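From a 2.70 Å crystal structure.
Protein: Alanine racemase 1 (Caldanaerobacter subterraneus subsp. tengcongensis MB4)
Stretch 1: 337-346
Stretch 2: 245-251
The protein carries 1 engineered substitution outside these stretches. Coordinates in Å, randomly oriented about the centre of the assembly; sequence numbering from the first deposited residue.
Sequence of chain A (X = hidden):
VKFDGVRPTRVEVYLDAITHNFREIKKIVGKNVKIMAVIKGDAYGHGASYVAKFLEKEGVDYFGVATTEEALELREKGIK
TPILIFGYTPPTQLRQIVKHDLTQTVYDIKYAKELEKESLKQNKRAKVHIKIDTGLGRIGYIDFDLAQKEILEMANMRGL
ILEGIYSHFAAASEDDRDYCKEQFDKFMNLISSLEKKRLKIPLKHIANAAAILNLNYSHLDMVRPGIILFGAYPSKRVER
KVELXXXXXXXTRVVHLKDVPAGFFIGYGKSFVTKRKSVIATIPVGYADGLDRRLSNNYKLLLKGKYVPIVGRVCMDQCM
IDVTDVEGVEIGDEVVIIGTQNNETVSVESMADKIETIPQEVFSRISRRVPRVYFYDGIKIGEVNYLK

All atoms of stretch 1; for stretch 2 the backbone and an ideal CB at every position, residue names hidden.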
# COMPACT_ATOMS: atom_id res chain seq x y z
N ILE A 337 11.62 10.79 -5.85
CA ILE A 337 10.48 10.27 -6.60
C ILE A 337 9.31 11.24 -6.51
O ILE A 337 8.63 11.51 -7.51
CB ILE A 337 10.04 8.91 -6.03
CG1 ILE A 337 11.23 7.94 -5.99
CG2 ILE A 337 8.89 8.34 -6.84
CD1 ILE A 337 11.10 6.85 -4.95
N ILE A 338 9.07 11.74 -5.30
CA ILE A 338 8.08 12.78 -5.03
C ILE A 338 8.78 13.84 -4.19
O ILE A 338 9.44 13.51 -3.21
CB ILE A 338 6.89 12.24 -4.21
CG1 ILE A 338 6.20 11.09 -4.96
CG2 ILE A 338 5.90 13.37 -3.91
CD1 ILE A 338 5.14 10.38 -4.14
N GLY A 339 8.63 15.10 -4.57
CA GLY A 339 9.19 16.21 -3.80
C GLY A 339 10.27 17.02 -4.51
O GLY A 339 10.45 16.92 -5.72
N THR A 340 10.99 17.80 -3.72
CA THR A 340 11.90 18.83 -4.22
C THR A 340 13.35 18.38 -4.16
O THR A 340 13.73 17.60 -3.29
CB THR A 340 11.73 20.14 -3.40
OG1 THR A 340 10.41 20.67 -3.62
CG2 THR A 340 12.76 21.20 -3.78
N GLN A 341 14.16 18.86 -5.10
CA GLN A 341 15.60 18.62 -5.10
C GLN A 341 16.30 19.67 -5.98
O GLN A 341 16.20 19.62 -7.20
CB GLN A 341 15.92 17.21 -5.61
CG GLN A 341 17.31 16.71 -5.24
CD GLN A 341 17.69 15.42 -5.95
OE1 GLN A 341 17.73 15.36 -7.18
NE2 GLN A 341 18.00 14.38 -5.17
N ASN A 342 16.98 20.63 -5.35
CA ASN A 342 17.76 21.67 -6.06
C ASN A 342 16.97 22.46 -7.12
O ASN A 342 17.13 22.23 -8.32
CB ASN A 342 18.99 21.05 -6.73
CG ASN A 342 19.87 20.29 -5.76
OD1 ASN A 342 19.86 20.55 -4.56
ND2 ASN A 342 20.64 19.34 -6.28
N ASN A 343 16.15 23.41 -6.67
CA ASN A 343 15.38 24.27 -7.58
C ASN A 343 14.64 23.47 -8.64
O ASN A 343 14.63 23.83 -9.82
CB ASN A 343 16.30 25.30 -8.25
CG ASN A 343 17.12 26.09 -7.25
OD1 ASN A 343 18.34 26.23 -7.39
ND2 ASN A 343 16.46 26.61 -6.22
N GLU A 344 14.02 22.37 -8.21
CA GLU A 344 13.34 21.45 -9.12
C GLU A 344 12.45 20.51 -8.31
O GLU A 344 12.84 20.04 -7.25
CB GLU A 344 14.35 20.65 -9.93
CG GLU A 344 13.87 20.29 -11.32
CD GLU A 344 13.70 21.50 -12.21
OE1 GLU A 344 14.69 22.24 -12.42
OE2 GLU A 344 12.57 21.72 -12.70
N THR A 345 11.26 20.24 -8.83
CA THR A 345 10.26 19.51 -8.07
C THR A 345 9.47 18.55 -8.95
O THR A 345 8.95 18.93 -9.99
CB THR A 345 9.28 20.48 -7.37
OG1 THR A 345 10.02 21.35 -6.50
CG2 THR A 345 8.22 19.74 -6.56
N VAL A 346 9.40 17.29 -8.52
CA VAL A 346 8.43 16.34 -9.05
C VAL A 346 7.32 16.20 -8.01
O VAL A 346 7.34 15.28 -7.18
CB VAL A 346 9.03 14.96 -9.42
CG1 VAL A 346 9.67 15.02 -10.79
CG2 VAL A 346 10.03 14.47 -8.37
N UNK A 245 3.71 24.48 2.21
CA UNK A 245 5.08 23.98 2.16
C UNK A 245 5.08 22.47 1.93
O UNK A 245 4.11 21.78 2.23
CB UNK A 245 5.83 24.33 3.45
N UNK A 246 6.19 21.98 1.39
CA UNK A 246 6.33 20.57 1.06
C UNK A 246 6.46 19.75 2.33
O UNK A 246 7.35 20.02 3.15
CB UNK A 246 7.54 20.34 0.15
N UNK A 247 5.58 18.76 2.50
CA UNK A 247 5.50 17.98 3.73
C UNK A 247 6.14 16.59 3.62
O UNK A 247 6.58 16.03 4.62
CB UNK A 247 4.03 17.83 4.14
N UNK A 248 6.17 16.04 2.41
CA UNK A 248 6.72 14.70 2.18
C UNK A 248 7.70 14.67 1.02
O UNK A 248 7.43 15.22 -0.04
CB UNK A 248 5.59 13.70 1.92
N UNK A 249 8.84 14.00 1.23
CA UNK A 249 9.76 13.69 0.14
C UNK A 249 9.96 12.17 0.04
O UNK A 249 10.52 11.55 0.94
CB UNK A 249 11.10 14.40 0.35
N UNK A 250 9.49 11.59 -1.06
CA UNK A 250 9.63 10.16 -1.32
C UNK A 250 10.94 9.96 -2.07
O UNK A 250 11.05 10.37 -3.22
CB UNK A 250 8.44 9.61 -2.11
N UNK A 251 11.92 9.36 -1.40
CA UNK A 251 13.28 9.29 -1.94
C UNK A 251 13.87 7.88 -1.91
O UNK A 251 13.39 7.00 -1.19
CB UNK A 251 14.19 10.24 -1.16

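Position 245 has no atom of stretch 1 within 5.5 Å of its ideal CB. The contact sets no demand here, and almost any residue would suit. It is Arg245, which does not touch stretch 1.

Position 246 points its CA-to-CB bond toward stretch 1, but the ideal CB is still 4.7 Å from Thr340 OG1. Stretch 1 offers two donors here, the backbone N and the hydroxyl of Thr340. An acceptor would suit: Glu or Gln, perhaps Asp or Asn. The residue is Glu246, with an extended side chain (chi1 and chi2 both t). Thr340 OG1 donates to Glu246 OE1 at 2.6 Å. Thr340 N gives a weak hydrogen bond to Glu246 OE2 at 3.1 Å. Thr340 OG1 itself accepts from Thr345 OG1 at 3.0 Å. Gly339 CA lies 3.1 Å from Glu246 OE1, close packing where stretch 1 has no side chain.

Position 247 is out of reach of stretch 1, and many residues would fit. It is Thr247, bonded elsewhere in the structure.

Position 248 begins the strand. Its CB points sideways, with nothing of stretch 1 within 5.5 Å. A small side chain would not reach stretch 1; a longer apolar one could reach Ile338. Leu248 does so: its CD2 is 4.3 Å from Ile338 CG2.

Position 249 also points sideways. Its ideal CB is 4.0 Å from Ile338 O and 4.9 Å from Gly339 CA. Further along, the carbonyl of Thr340 is an acceptor, so a long donor such as Arg or Lys would suit, and Gln is possible. The residue is Arg249. Its NH1 donates to Thr340 O at 2.7 Å, with that oxygen near the guanidinium plane.

Position 250 pairs with Ile338 in an antiparallel bridge, and both side chains lie on the same face. The backbone N of 250 donates to Ile338 O at 2.9 Å. The O of 250 accepts from Ile338 N at 3.2 Å and from Ile337 N at 2.7 Å. The ideal CB is 3.7 Å from Ile338 CB and 4.3 Å from Ile337 CB, so an apolar residue is expected: Leu, Ile, Met or Phe. Phe250 fills the site. Ile337 CD1 sits over one ring face, 3.9 Å from the centroid of the Phe250 ring, in a CH-pi contact.

Position 251 points away from stretch 1, so the contact hardly restricts it. It is Thr251, whose side chain stays 5.1 Å or more from stretch 1.

Stretch 2 245-251: RETLRFT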
# COMPACT_ATOMS: atom_id res chain seq x y z
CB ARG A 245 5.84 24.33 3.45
CG ARG A 245 5.88 25.82 3.74
CD ARG A 245 7.13 26.26 4.49
NE ARG A 245 7.27 25.65 5.82
CZ ARG A 245 8.03 24.59 6.11
NH1 ARG A 245 8.74 23.96 5.18
NH2 ARG A 245 8.07 24.15 7.37
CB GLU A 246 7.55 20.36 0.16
CG GLU A 246 7.58 19.04 -0.58
CD GLU A 246 8.78 18.94 -1.50
OE1 GLU A 246 8.59 19.08 -2.72
OE2 GLU A 246 9.91 18.75 -1.00
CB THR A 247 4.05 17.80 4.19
OG1 THR A 247 3.27 17.27 3.11
CG2 THR A 247 3.46 19.12 4.63
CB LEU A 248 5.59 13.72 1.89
CG LEU A 248 5.99 12.27 1.60
CD1 LEU A 248 4.95 11.32 2.15
CD2 LEU A 248 6.24 12.02 0.12
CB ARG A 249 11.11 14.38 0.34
CG ARG A 249 11.04 15.90 0.28
CD ARG A 249 12.34 16.47 -0.28
NE ARG A 249 13.51 15.93 0.40
CZ ARG A 249 14.72 15.79 -0.14
NH1 ARG A 249 14.98 16.15 -1.39
NH2 ARG A 249 15.70 15.27 0.59
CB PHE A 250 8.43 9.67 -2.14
CG PHE A 250 8.31 8.18 -2.27
CD1 PHE A 250 9.09 7.30 -1.52
CD2 PHE A 250 7.37 7.64 -3.15
CE1 PHE A 250 8.95 5.93 -1.66
CE2 PHE A 250 7.23 6.27 -3.29
CZ PHE A 250 8.02 5.41 -2.54
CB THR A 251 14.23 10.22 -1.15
OG1 THR A 251 14.55 9.64 0.12
CG2 THR A 251 13.57 11.59 -0.93
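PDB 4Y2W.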